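Local atomic coordinates of TCP pilus virulence regulatory protein (Vibrio cholerae, PDB entry 4MLO), a protein that activates transcription of virulence genes as an AraC-family regulator, probably through DNA-binding helix-turn-helix motifs, and carries a bound palmitoleic acid. Residues 176-179 and 180-184; 189-192 and 193-197; 220-223 and 224-228; 231-235 and 236-240; 243-247 and 248-252. All blocks are in the same frame, centred on the assembly; numbering follows the deposited sequence. Where two conformers were deposited one is given.

Overall arrangement
The five contacts follow one another along the chain and all lie in the helical part of the protein. Contact 3, on helix 213-230, touches contacts 1, 4 and 5, with centres 10 to 12 Å away. Contact 2 is the outlier. It touches contact 1, where Arg184 NH1 meets Glu194 OE1 at 3.0 Å, and its centre is about 31 Å from that of contact 4. Contacts 4 and 5 both belong to the AraC-family helix-turn-helix region, with centres about 11 Å apart. Palmitoleic acid lies about 4 Å from the side chain of Ile226 in contact 3, and about 12 Å from those of Lys179 and Phe251.

Contact 1. Residues 176-179 and 180-184; sequences CLVK and SDITR
Ser180 folds its side chain back onto the end of helix 170-180. Its CB lies 3.4 Å from Leu177 O. One bond further, OG donates to the same Leu177 O at 2.6 Å. This bond lies in the carbonyl plane and uses a lone pair. OG can reach it because chi1 of 79° sets it between the backbone N and the carbonyl carbon. Ser180 N also bonds to Leu177 O, at 3.1 Å, but from above the carbonyl plane. One oxygen is therefore held by two donors of one residue. A weak bond from Ser180 N to Cys176 O accompanies them.

The next turn is closed by Asp181 N, which donates to Val178 O at 3.2 Å. The chain then enters the beta turn. Water 1 joins Lys179 O to Ile182 N: it donates to Lys179 O at 2.9 Å and accepts from Ile182 N. On the apolar side, Val178 CG1 meets Ile182 CD1 at 4.1 Å, and the two side chains slant across each other. Both also rest on helix 213-230, Val178 through Ile217 and Ile182 through Ile220 and Tyr224. Lys179 NZ turns elsewhere, to Asn28 OD1. Bonds from residue i+3 back to i, followed by the type I turn from Asp181 to Arg184, are typical of a helix C-terminus that tightens and runs directly into a beta turn.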
loop_
_atom_site.group_PDB
_atom_site.type_symbol
_atom_site.label_atom_id
_atom_site.label_comp_id
_atom_site.label_asym_id
_atom_site.label_seq_id
_atom_site.Cartn_x
_atom_site.Cartn_y
_atom_site.Cartn_z
ATOM N N CYS A 176 12.430 -6.146 3.367
ATOM C CA CYS A 176 13.296 -6.341 2.211
ATOM C C CYS A 176 13.945 -7.716 2.241
ATOM O O CYS A 176 14.076 -8.397 1.214
ATOM C CB CYS A 176 14.361 -5.257 2.205
ATOM S SG CYS A 176 15.368 -5.213 0.762
ATOM N N LEU A 177 14.384 -8.125 3.415
ATOM C CA LEU A 177 14.973 -9.434 3.577
ATOM C C LEU A 177 13.976 -10.534 3.220
ATOM O O LEU A 177 14.285 -11.432 2.434
ATOM C CB LEU A 177 15.468 -9.572 5.014
ATOM C CG LEU A 177 15.966 -10.941 5.433
ATOM C CD1 LEU A 177 17.285 -11.260 4.683
ATOM C CD2 LEU A 177 16.185 -11.002 6.946
ATOM N N VAL A 178 12.750 -10.453 3.749
ATOM C CA VAL A 178 11.770 -11.493 3.463
ATOM C C VAL A 178 11.467 -11.542 1.969
ATOM O O VAL A 178 11.334 -12.623 1.366
ATOM C CB VAL A 178 10.500 -11.234 4.297
ATOM C CG1 VAL A 178 9.370 -12.179 3.885
ATOM C CG2 VAL A 178 10.790 -11.412 5.774
ATOM N N LYS A 179 11.330 -10.369 1.355
ATOM C CA LYS A 179 11.006 -10.262 -0.060
ATOM C C LYS A 179 12.139 -10.713 -0.953
ATOM O O LYS A 179 11.900 -10.950 -2.139
ATOM C CB LYS A 179 10.640 -8.829 -0.412
ATOM C CG LYS A 179 9.332 -8.372 0.173
ATOM C CD LYS A 179 8.822 -7.157 -0.530
ATOM C CE LYS A 179 9.440 -5.890 -0.043
ATOM N NZ LYS A 179 8.603 -4.712 -0.457
ATOM N N SER A 180 13.367 -10.812 -0.424
ATOM C CA SER A 180 14.485 -11.314 -1.203
ATOM C C SER A 180 14.457 -12.828 -1.387
ATOM O O SER A 180 15.170 -13.350 -2.261
ATOM C CB SER A 180 15.794 -10.892 -0.532
ATOM O OG SER A 180 16.147 -11.702 0.595
ATOM N N ASP A 181 13.683 -13.547 -0.573
ATOM C CA ASP A 181 13.562 -14.992 -0.652
ATOM C C ASP A 181 12.222 -15.369 -0.040
ATOM O O ASP A 181 12.164 -15.871 1.077
ATOM C CB ASP A 181 14.734 -15.661 0.056
ATOM C CG ASP A 181 14.873 -17.105 -0.257
ATOM O OD1 ASP A 181 13.974 -17.730 -0.867
ATOM O OD2 ASP A 181 15.900 -17.687 0.180
ATOM N N ILE A 182 11.152 -15.083 -0.785
ATOM C CA ILE A 182 9.806 -15.097 -0.221
ATOM C C ILE A 182 9.383 -16.486 0.248
ATOM O O ILE A 182 8.538 -16.596 1.156
ATOM C CB ILE A 182 8.842 -14.525 -1.275
ATOM C CG1 ILE A 182 7.456 -14.261 -0.697
ATOM C CG2 ILE A 182 8.700 -15.472 -2.451
ATOM C CD1 ILE A 182 7.454 -13.174 0.359
ATOM N N THR A 183 9.942 -17.573 -0.350
ATOM C CA THR A 183 9.559 -18.937 -0.012
ATOM C C THR A 183 10.409 -19.524 1.101
ATOM O O THR A 183 10.104 -20.617 1.563
ATOM C CB THR A 183 9.604 -19.893 -1.243
ATOM O OG1 THR A 183 10.957 -20.173 -1.650
ATOM C CG2 THR A 183 8.861 -19.341 -2.407
ATOM N N ARG A 184 11.439 -18.815 1.534
ATOM C CA ARG A 184 12.257 -19.337 2.612
ATOM C C ARG A 184 11.405 -19.564 3.853
ATOM O O ARG A 184 10.457 -18.797 4.127
ATOM C CB ARG A 184 13.403 -18.368 2.895
ATOM C CG ARG A 184 14.343 -18.812 4.005
ATOM C CD ARG A 184 15.582 -17.930 3.995
ATOM N NE ARG A 184 16.340 -18.131 5.223
ATOM C CZ ARG A 184 17.474 -17.501 5.523
ATOM N NH1 ARG A 184 18.011 -16.635 4.676
ATOM N NH2 ARG A 184 18.058 -17.751 6.691
HETATM O O HOH W 1 11.720 -13.659 -3.211
#

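Contact 2. Residues 189-192 and 193-197; sequences ADIC and GELRT
Ile191 and Leu195, one helical turn apart, make the apolar part of this contact. They lie side by side and point the same way, with Ile191 CG2 at 4.0 Å from Leu195 CD1. A chi1 of -52° for CG1 leaves the CG2 branch of Ile191 directed along the helix to its neighbour. Both residues pack on Ile174 of helix 170-180 and Leu202 of helix 199-207.

Main-chain bonds carry the helix itself. Gly193 N donates to Ala189 O at 2.8 Å, Glu194 N to Asp190 O, and Leu195 N to Ile191 O. The regular pattern then stops in a Schellman motif. Arg196 has positive phi and is its C-prime residue. Thr197 N reaches back to Cys192 O at 3.2 Å, in the carbonyl plane and on a lone pair. The inner bond, Arg196 N to Gly193 O, is weak at 3.4 Å. The motif ends helix 188-195 and turns the chain toward helix 199-207. This pair is consistent with the other helix-turn-helix of AraC-family proteins.

Side-chain polar groups secure the last carbonyls. Arg196 NH1 donates to Glu194 O at 2.8 Å, and this oxygen lies at the edge of the guanidinium, in its plane. Thr197 OG1 gives its proton to Leu195 O at 2.9 Å, from above the carbonyl plane. The acidic groups pair with arginines that precede the helix: Asp190 forms a salt bridge with Arg187, and Glu194 one with Arg184.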
loop_
_atom_site.group_PDB
_atom_site.type_symbol
_atom_site.label_atom_id
_atom_site.label_comp_id
_atom_site.label_asym_id
_atom_site.label_seq_id
_atom_site.Cartn_x
_atom_site.Cartn_y
_atom_site.Cartn_z
ATOM N N ALA A 189 14.832 -16.227 14.260
ATOM C CA ALA A 189 16.273 -16.287 14.406
ATOM C C ALA A 189 16.951 -15.896 13.115
ATOM O O ALA A 189 18.036 -15.292 13.133
ATOM C CB ALA A 189 16.736 -17.683 14.833
ATOM N N ASP A 190 16.350 -16.249 11.974
ATOM C CA ASP A 190 16.932 -15.878 10.688
ATOM C C ASP A 190 16.964 -14.372 10.510
ATOM O O ASP A 190 17.903 -13.822 9.937
ATOM C CB ASP A 190 16.131 -16.495 9.546
ATOM C CG ASP A 190 16.054 -17.964 9.617
ATOM O OD1 ASP A 190 14.924 -18.498 9.589
ATOM O OD2 ASP A 190 17.109 -18.619 9.651
ATOM N N ILE A 191 15.909 -13.683 10.952
ATOM C CA ILE A 191 15.875 -12.239 10.825
ATOM C C ILE A 191 16.938 -11.604 11.698
ATOM O O ILE A 191 17.628 -10.654 11.274
ATOM C CB ILE A 191 14.467 -11.718 11.182
ATOM C CG1 ILE A 191 13.377 -12.449 10.379
ATOM C CG2 ILE A 191 14.359 -10.211 11.037
ATOM C CD1 ILE A 191 13.404 -12.233 8.897
ATOM N N CYS A 192 17.075 -12.087 12.941
ATOM C CA CYS A 192 18.063 -11.502 13.838
ATOM C C CYS A 192 19.459 -11.768 13.310
ATOM O O CYS A 192 20.335 -10.884 13.362
ATOM C CB CYS A 192 17.940 -12.064 15.243
ATOM S SG CYS A 192 16.379 -11.615 16.040
ATOM N N GLY A 193 19.659 -12.984 12.798
ATOM C CA GLY A 193 20.967 -13.370 12.262
ATOM C C GLY A 193 21.325 -12.584 11.018
ATOM O O GLY A 193 22.462 -12.096 10.886
ATOM N N GLU A 194 20.374 -12.429 10.090
ATOM C CA GLU A 194 20.668 -11.723 8.839
ATOM C C GLU A 194 20.889 -10.235 9.067
ATOM O O GLU A 194 21.767 -9.638 8.444
ATOM C CB GLU A 194 19.545 -11.913 7.820
ATOM C CG GLU A 194 19.363 -13.330 7.298
ATOM C CD GLU A 194 20.342 -13.722 6.206
ATOM O OE1 GLU A 194 20.123 -14.802 5.629
ATOM O OE2 GLU A 194 21.320 -12.976 5.934
ATOM N N LEU A 195 20.115 -9.610 9.956
ATOM C CA LEU A 195 20.220 -8.190 10.212
ATOM C C LEU A 195 21.263 -7.879 11.286
ATOM O O LEU A 195 21.550 -6.691 11.539
ATOM C CB LEU A 195 18.859 -7.636 10.633
ATOM C CG LEU A 195 17.755 -7.777 9.586
ATOM C CD1 LEU A 195 16.571 -6.965 10.125
ATOM C CD2 LEU A 195 18.073 -7.312 8.182
ATOM N N ARG A 196 21.843 -8.922 11.891
ATOM C CA ARG A 196 22.742 -8.781 13.048
ATOM C C ARG A 196 22.191 -7.772 14.051
ATOM O O ARG A 196 22.880 -6.844 14.493
ATOM C CB ARG A 196 24.161 -8.372 12.609
ATOM C CG ARG A 196 24.945 -9.463 11.887
ATOM C CD ARG A 196 24.518 -9.642 10.451
ATOM N NE ARG A 196 25.485 -10.476 9.734
ATOM C CZ ARG A 196 25.384 -10.888 8.480
ATOM N NH1 ARG A 196 24.309 -10.605 7.758
ATOM N NH2 ARG A 196 26.384 -11.599 7.933
ATOM N N THR A 197 20.907 -7.940 14.394
ATOM C CA THR A 197 20.212 -7.069 15.333
ATOM C C THR A 197 19.380 -7.973 16.225
ATOM O O THR A 197 18.870 -8.984 15.738
ATOM C CB THR A 197 19.300 -6.050 14.595
ATOM O OG1 THR A 197 20.049 -5.310 13.627
ATOM C CG2 THR A 197 18.677 -5.085 15.539
#

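Contact 3. Residues 220-223 and 224-228; sequences IRIS and YSISL
This is a buried contact between successive turns in the middle of helix 213-230, and it combines regular helix bonds with a serine that bonds back to the main chain. The apolar pair is Ile222 and Ile226. Ile222 CG2 meets Ile226 CD1 at 3.9 Å, with one side chain set at a slant to the other. The chi1 of -71° for Ile222 CG1 puts the CG2 methyl where it can touch Ile226 CD1.

Ile222 O is gripped by two donors. Ile226 N gives the usual i+4 bond at 2.9 Å. Ser225 OG adds a second at 2.7 Å, tilted 18° from the carbonyl plane. A chi1 of 77° brings this hydroxyl back over the preceding turn and gives a buried polar group a partner. Tyr224 N, Ser225 N and Ser227 N continue the helical pattern to Ile220 O, Arg221 O and Ser223 O. Water 2 donates to Ser223 O and is also hydrogen-bonded to Ser227 OG, each at 2.9 Å.

The Ile226 side chain lies about 4 Å from the bound palmitoleic acid and touches Met259, a residue of the fatty-acid pocket. Arg221 NE bonds to Ile182 O. Ile222 packs on Val254 and Phe255, Ser225 on Ile239, and Ile220 on Val178. Helix 213-230 thus packs against helices 248-259, 236-242 and 170-180.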
loop_
_atom_site.group_PDB
_atom_site.type_symbol
_atom_site.label_atom_id
_atom_site.label_comp_id
_atom_site.label_asym_id
_atom_site.label_seq_id
_atom_site.Cartn_x
_atom_site.Cartn_y
_atom_site.Cartn_z
ATOM N N ILE A 220 3.132 -10.454 3.930
ATOM C CA ILE A 220 4.045 -10.137 2.835
ATOM C C ILE A 220 3.834 -11.095 1.669
ATOM O O ILE A 220 3.840 -10.678 0.492
ATOM C CB ILE A 220 5.493 -10.156 3.346
ATOM C CG1 ILE A 220 5.681 -9.069 4.420
ATOM C CG2 ILE A 220 6.507 -9.991 2.167
ATOM C CD1 ILE A 220 6.994 -9.216 5.136
ATOM N N ARG A 221 3.587 -12.378 1.968
ATOM C CA ARG A 221 3.318 -13.370 0.923
ATOM C C ARG A 221 2.004 -13.096 0.196
ATOM O O ARG A 221 1.925 -13.303 -1.010
ATOM C CB ARG A 221 3.319 -14.776 1.506
ATOM C CG ARG A 221 4.719 -15.251 1.940
ATOM C CD ARG A 221 4.706 -16.686 2.480
ATOM N NE ARG A 221 6.095 -17.164 2.630
ATOM C CZ ARG A 221 6.518 -18.072 3.483
ATOM N NH1 ARG A 221 5.703 -18.674 4.326
ATOM N NH2 ARG A 221 7.830 -18.364 3.499
ATOM N N ILE A 222 0.978 -12.593 0.886
ATOM C CA ILE A 222 -0.261 -12.254 0.166
ATOM C C ILE A 222 -0.017 -11.110 -0.802
ATOM O O ILE A 222 -0.529 -11.094 -1.935
ATOM C CB ILE A 222 -1.393 -11.918 1.158
ATOM C CG1 ILE A 222 -1.904 -13.165 1.905
ATOM C CG2 ILE A 222 -2.607 -11.213 0.463
ATOM C CD1 ILE A 222 -2.454 -14.289 1.029
ATOM N N SER A 223 0.718 -10.104 -0.372
ATOM C CA SER A 223 0.944 -8.995 -1.275
ATOM C C SER A 223 1.812 -9.423 -2.457
ATOM O O SER A 223 1.613 -8.930 -3.567
ATOM C CB SER A 223 1.505 -7.825 -0.485
ATOM O OG SER A 223 0.485 -7.352 0.395
ATOM N N TYR A 224 2.709 -10.396 -2.264
ATOM C CA TYR A 224 3.426 -10.985 -3.388
ATOM C C TYR A 224 2.468 -11.675 -4.358
ATOM O O TYR A 224 2.565 -11.492 -5.583
ATOM C CB TYR A 224 4.497 -11.935 -2.830
ATOM C CG TYR A 224 5.493 -12.487 -3.814
ATOM C CD1 TYR A 224 5.230 -13.619 -4.522
ATOM C CD2 TYR A 224 6.763 -11.923 -3.923
ATOM C CE1 TYR A 224 6.165 -14.160 -5.412
ATOM C CE2 TYR A 224 7.699 -12.461 -4.822
ATOM C CZ TYR A 224 7.360 -13.573 -5.572
ATOM O OH TYR A 224 8.258 -14.157 -6.467
ATOM N N SER A 225 1.498 -12.435 -3.834
ATOM C CA SER A 225 0.537 -13.110 -4.712
ATOM C C SER A 225 -0.295 -12.097 -5.508
ATOM O O SER A 225 -0.663 -12.359 -6.663
ATOM C CB SER A 225 -0.372 -14.040 -3.895
ATOM O OG SER A 225 -1.406 -13.385 -3.164
ATOM N N ILE A 226 -0.656 -10.989 -4.873
ATOM C CA ILE A 226 -1.413 -9.938 -5.545
ATOM C C ILE A 226 -0.581 -9.371 -6.679
ATOM O O ILE A 226 -1.046 -9.232 -7.806
ATOM C CB ILE A 226 -1.849 -8.870 -4.525
ATOM C CG1 ILE A 226 -2.984 -9.431 -3.684
ATOM C CG2 ILE A 226 -2.333 -7.626 -5.211
ATOM C CD1 ILE A 226 -3.239 -8.638 -2.435
ATOM N N SER A 227 0.705 -9.099 -6.406
ATOM C CA SER A 227 1.608 -8.650 -7.462
ATOM C C SER A 227 1.668 -9.634 -8.615
ATOM O O SER A 227 1.662 -9.213 -9.778
ATOM C CB SER A 227 3.005 -8.425 -6.893
ATOM O OG SER A 227 3.010 -7.318 -6.024
ATOM N N LEU A 228 1.727 -10.945 -8.334
ATOM C CA LEU A 228 1.749 -11.930 -9.415
ATOM C C LEU A 228 0.465 -11.896 -10.217
ATOM O O LEU A 228 0.487 -11.984 -11.457
ATOM C CB LEU A 228 1.953 -13.333 -8.874
ATOM C CG LEU A 228 3.264 -13.713 -8.250
ATOM C CD1 LEU A 228 3.068 -15.045 -7.623
ATOM C CD2 LEU A 228 4.337 -13.791 -9.329
HETATM O O HOH W 2 1.082 -6.197 -4.210
#

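Contact 4. Residues 231-235 and 236-240; sequences TGEFK and IKQIA
Ile239 folds back against the loop that leads into its own helix. Its CG1 lies 3.3 Å from Lys235 O and 4.1 Å from Glu233 CB, while CD1 reaches Glu233 O at 3.8 Å. A chi1 of -68° turns CG1 away from the carbonyl of Ile239 and sends the branch toward the loop. Ile239 N donates to Lys235 O at 2.9 Å, almost in line with the C=O bond. This is the first i+4 bond of helix 236-242.

Gln238 forms the polar side. Its CB rests 4.0 Å from Lys235 CB, and water 3 accepts from both Lys235 NZ and Gln238 NE2, each at 2.8 Å. The water thus links two extended side chains at the surface. Glu233 OE1 comes within 3.8 Å of Gln238 NE2, with carboxylate and amide planes perpendicular.

Further out, Ile239 is backed by Ser225 and Met229 of helix 213-230 and by Phe251 of helix 248-259. Gly232, with positive phi, ends the preceding helix in a Schellman motif. Lys235 then takes the N-cap position. The loop so joins helix 213-230 to helix 236-242, probably the first helix of a helix-turn-helix whose second is helix 248-259, as in AraC-family proteins.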
loop_
_atom_site.group_PDB
_atom_site.type_symbol
_atom_site.label_atom_id
_atom_site.label_comp_id
_atom_site.label_asym_id
_atom_site.label_seq_id
_atom_site.Cartn_x
_atom_site.Cartn_y
_atom_site.Cartn_z
ATOM N N THR A 231 0.345 -9.176 -12.747
ATOM C CA THR A 231 1.122 -9.376 -13.966
ATOM C C THR A 231 0.451 -10.336 -14.943
ATOM O O THR A 231 1.020 -10.606 -16.002
ATOM C CB THR A 231 2.531 -9.903 -13.665
ATOM O OG1 THR A 231 2.466 -11.267 -13.229
ATOM C CG2 THR A 231 3.260 -9.048 -12.626
ATOM N N GLY A 232 -0.733 -10.855 -14.615
ATOM C CA GLY A 232 -1.464 -11.765 -15.481
ATOM C C GLY A 232 -1.378 -13.243 -15.132
ATOM O O GLY A 232 -1.960 -14.065 -15.853
ATOM N N GLU A 233 -0.683 -13.620 -14.058
ATOM C CA GLU A 233 -0.753 -15.005 -13.620
ATOM C C GLU A 233 -2.174 -15.316 -13.152
ATOM O O GLU A 233 -2.804 -14.507 -12.457
ATOM C CB GLU A 233 0.241 -15.279 -12.476
ATOM C CG GLU A 233 1.681 -14.936 -12.742
ATOM C CD GLU A 233 2.357 -15.866 -13.753
ATOM O OE1 GLU A 233 1.818 -16.963 -14.036
ATOM O OE2 GLU A 233 3.443 -15.491 -14.257
ATOM N N PHE A 234 -2.680 -16.492 -13.536
ATOM C CA PHE A 234 -4.034 -16.916 -13.185
ATOM C C PHE A 234 -4.137 -18.321 -12.603
ATOM O O PHE A 234 -5.207 -18.680 -12.087
ATOM C CB PHE A 234 -4.940 -16.835 -14.430
ATOM C CG PHE A 234 -4.489 -17.729 -15.548
ATOM C CD1 PHE A 234 -3.650 -17.235 -16.563
ATOM C CD2 PHE A 234 -4.879 -19.051 -15.596
ATOM C CE1 PHE A 234 -3.241 -18.043 -17.583
ATOM C CE2 PHE A 234 -4.449 -19.896 -16.625
ATOM C CZ PHE A 234 -3.640 -19.388 -17.620
ATOM N N LYS A 235 -3.076 -19.122 -12.629
ATOM C CA LYS A 235 -3.143 -20.491 -12.151
ATOM C C LYS A 235 -3.022 -20.463 -10.630
ATOM O O LYS A 235 -1.943 -20.189 -10.081
ATOM C CB LYS A 235 -2.046 -21.347 -12.788
ATOM C CG LYS A 235 -2.184 -21.494 -14.299
ATOM C CD LYS A 235 -1.012 -22.309 -14.900
ATOM C CE LYS A 235 -1.098 -22.363 -16.430
ATOM N NZ LYS A 235 0.169 -22.836 -17.045
ATOM N N ILE A 236 -4.140 -20.682 -9.947
ATOM C CA ILE A 236 -4.177 -20.453 -8.507
ATOM C C ILE A 236 -3.142 -21.299 -7.797
ATOM O O ILE A 236 -2.520 -20.844 -6.829
ATOM C CB ILE A 236 -5.584 -20.735 -7.945
ATOM C CG1 ILE A 236 -6.627 -19.744 -8.483
ATOM C CG2 ILE A 236 -5.560 -20.665 -6.443
ATOM C CD1 ILE A 236 -6.402 -18.311 -8.091
ATOM N N LYS A 237 -2.992 -22.552 -8.208
ATOM C CA LYS A 237 -2.040 -23.428 -7.528
ATOM C C LYS A 237 -0.619 -22.918 -7.714
ATOM O O LYS A 237 0.147 -22.820 -6.746
ATOM C CB LYS A 237 -2.197 -24.865 -8.026
ATOM C CG LYS A 237 -1.382 -25.906 -7.210
ATOM C CD LYS A 237 -1.570 -27.288 -7.815
ATOM C CE LYS A 237 -0.876 -28.353 -7.015
ATOM N NZ LYS A 237 -1.111 -29.707 -7.590
ATOM N N GLN A 238 -0.259 -22.535 -8.931
ATOM C CA GLN A 238 1.075 -21.983 -9.138
ATOM C C GLN A 238 1.303 -20.718 -8.316
ATOM O O GLN A 238 2.383 -20.510 -7.749
ATOM C CB GLN A 238 1.295 -21.714 -10.613
ATOM C CG GLN A 238 2.689 -21.222 -10.947
ATOM C CD GLN A 238 3.007 -21.358 -12.411
ATOM O OE1 GLN A 238 3.935 -22.077 -12.801
ATOM N NE2 GLN A 238 2.231 -20.700 -13.235
ATOM N N ILE A 239 0.294 -19.849 -8.235
ATOM C CA ILE A 239 0.424 -18.610 -7.478
ATOM C C ILE A 239 0.703 -18.934 -6.015
ATOM O O ILE A 239 1.563 -18.326 -5.372
ATOM C CB ILE A 239 -0.852 -17.760 -7.650
ATOM C CG1 ILE A 239 -0.960 -17.253 -9.083
ATOM C CG2 ILE A 239 -0.910 -16.580 -6.665
ATOM C CD1 ILE A 239 -2.375 -16.778 -9.483
ATOM N N ALA A 240 -0.051 -19.877 -5.466
ATOM C CA ALA A 240 0.092 -20.222 -4.048
ATOM C C ALA A 240 1.512 -20.681 -3.762
ATOM O O ALA A 240 2.112 -20.262 -2.772
ATOM C CB ALA A 240 -0.880 -21.313 -3.673
HETATM O O HOH W 3 2.208 -21.323 -15.965
#

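Contact 5. Residues 243-247 and 248-252; sequences SGFAS and VSYFS
Phe245 and Phe251 make the tight, buried side of this contact. Phe251 CA lies over one face of the Phe245 ring, 4.1 Å from its centroid, in a CH-pi contact. The rings themselves meet obliquely, with planes at 48°. Phe245 CE2 approaches the edge of the Phe251 ring, at 3.6 Å from CD1. A chi1 of 167° swings the Phe251 ring away from its own N and places its CD1 against both CD2 and CE2 of Phe245. Helix 213-230 backs the pair: Phe245 touches Arg221 and Ile222, and Phe251 touches Ser225.

Between the two sides stands the helix start. Ser247 is the N-cap of helix 248-259: its OG accepts from Tyr250 N at 3.2 Å, and its O accepts from Phe251 N at 3.1 Å in a nearly straight bond of 176°. Ahead of it, Gly244 has positive phi and closes helix 236-242 in a Schellman motif. The loop between helices 236-242 and 248-259 is consistent with the turn of an AraC-family helix-turn-helix, with helix 248-259 probably the recognition helix.

The other side is more open. Ser249 is exposed there, and Tyr250 is partly exposed. Tyr250 CD2 touches Phe245 CD1 at 3.6 Å, near the plane of the Phe245 ring, and its OH bonds to Asn218.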
loop_
_atom_site.group_PDB
_atom_site.type_symbol
_atom_site.label_atom_id
_atom_site.label_comp_id
_atom_site.label_asym_id
_atom_site.label_seq_id
_atom_site.Cartn_x
_atom_site.Cartn_y
_atom_site.Cartn_z
ATOM N N SER A 243 4.333 -17.972 -4.172
ATOM C CA SER A 243 4.285 -16.986 -3.127
ATOM C C SER A 243 4.724 -17.518 -1.781
ATOM O O SER A 243 4.725 -16.742 -0.814
ATOM C CB SER A 243 2.861 -16.471 -2.991
ATOM O OG SER A 243 2.419 -15.907 -4.216
ATOM N N GLY A 244 5.082 -18.800 -1.685
ATOM C CA GLY A 244 5.672 -19.348 -0.483
ATOM C C GLY A 244 4.716 -19.999 0.477
ATOM O O GLY A 244 5.137 -20.373 1.591
ATOM N N PHE A 245 3.458 -20.201 0.081
ATOM C CA PHE A 245 2.518 -20.911 0.931
ATOM C C PHE A 245 2.724 -22.434 0.871
ATOM O O PHE A 245 3.161 -23.004 -0.144
ATOM C CB PHE A 245 1.095 -20.506 0.539
ATOM C CG PHE A 245 0.793 -19.083 0.866
ATOM C CD1 PHE A 245 0.495 -18.723 2.180
ATOM C CD2 PHE A 245 0.868 -18.081 -0.093
ATOM C CE1 PHE A 245 0.240 -17.391 2.506
ATOM C CE2 PHE A 245 0.599 -16.751 0.221
ATOM C CZ PHE A 245 0.295 -16.407 1.510
ATOM N N ALA A 246 2.364 -23.098 1.963
ATOM C CA ALA A 246 2.624 -24.530 2.090
ATOM C C ALA A 246 1.729 -25.335 1.169
ATOM O O ALA A 246 2.095 -26.434 0.753
ATOM C CB ALA A 246 2.408 -24.975 3.540
ATOM N N SER A 247 0.566 -24.777 0.818
ATOM C CA SER A 247 -0.441 -25.466 0.025
ATOM C C SER A 247 -1.416 -24.413 -0.487
ATOM O O SER A 247 -1.419 -23.271 -0.023
ATOM C CB SER A 247 -1.216 -26.501 0.826
ATOM O OG SER A 247 -1.945 -25.837 1.828
ATOM N N VAL A 248 -2.247 -24.828 -1.461
ATOM C CA VAL A 248 -3.322 -23.984 -1.983
ATOM C C VAL A 248 -4.342 -23.662 -0.909
ATOM O O VAL A 248 -4.844 -22.530 -0.825
ATOM C CB VAL A 248 -3.993 -24.663 -3.186
ATOM C CG1 VAL A 248 -5.265 -23.901 -3.583
ATOM C CG2 VAL A 248 -3.010 -24.705 -4.317
ATOM N N SER A 249 -4.655 -24.627 -0.060
ATOM C CA SER A 249 -5.651 -24.388 0.975
ATOM C C SER A 249 -5.168 -23.337 1.962
ATOM O O SER A 249 -5.933 -22.480 2.398
ATOM C CB SER A 249 -5.987 -25.699 1.689
ATOM O OG SER A 249 -6.668 -26.576 0.812
ATOM N N TYR A 250 -3.889 -23.373 2.310
ATOM C CA TYR A 250 -3.339 -22.381 3.227
ATOM C C TYR A 250 -3.391 -20.994 2.606
ATOM O O TYR A 250 -3.861 -20.035 3.226
ATOM C CB TYR A 250 -1.904 -22.783 3.570
ATOM C CG TYR A 250 -1.312 -22.089 4.767
ATOM C CD1 TYR A 250 -0.991 -22.801 5.915
ATOM C CD2 TYR A 250 -1.025 -20.746 4.747
ATOM C CE1 TYR A 250 -0.440 -22.160 7.018
ATOM C CE2 TYR A 250 -0.488 -20.096 5.866
ATOM C CZ TYR A 250 -0.205 -20.805 6.974
ATOM O OH TYR A 250 0.319 -20.145 8.052
ATOM N N PHE A 251 -2.910 -20.880 1.368
ATOM C CA PHE A 251 -3.004 -19.646 0.608
ATOM C C PHE A 251 -4.424 -19.105 0.587
ATOM O O PHE A 251 -4.652 -17.941 0.916
ATOM C CB PHE A 251 -2.528 -19.887 -0.816
ATOM C CG PHE A 251 -2.860 -18.767 -1.775
ATOM C CD1 PHE A 251 -2.391 -17.490 -1.566
ATOM C CD2 PHE A 251 -3.642 -19.006 -2.920
ATOM C CE1 PHE A 251 -2.663 -16.469 -2.478
ATOM C CE2 PHE A 251 -3.887 -18.005 -3.782
ATOM C CZ PHE A 251 -3.409 -16.741 -3.569
ATOM N N SER A 252 -5.381 -19.941 0.192
ATOM C CA SER A 252 -6.765 -19.473 0.081
ATOM C C SER A 252 -7.286 -18.960 1.407
ATOM O O SER A 252 -7.978 -17.932 1.458
ATOM C CB SER A 252 -7.676 -20.605 -0.416
ATOM O OG SER A 252 -7.233 -21.089 -1.663
#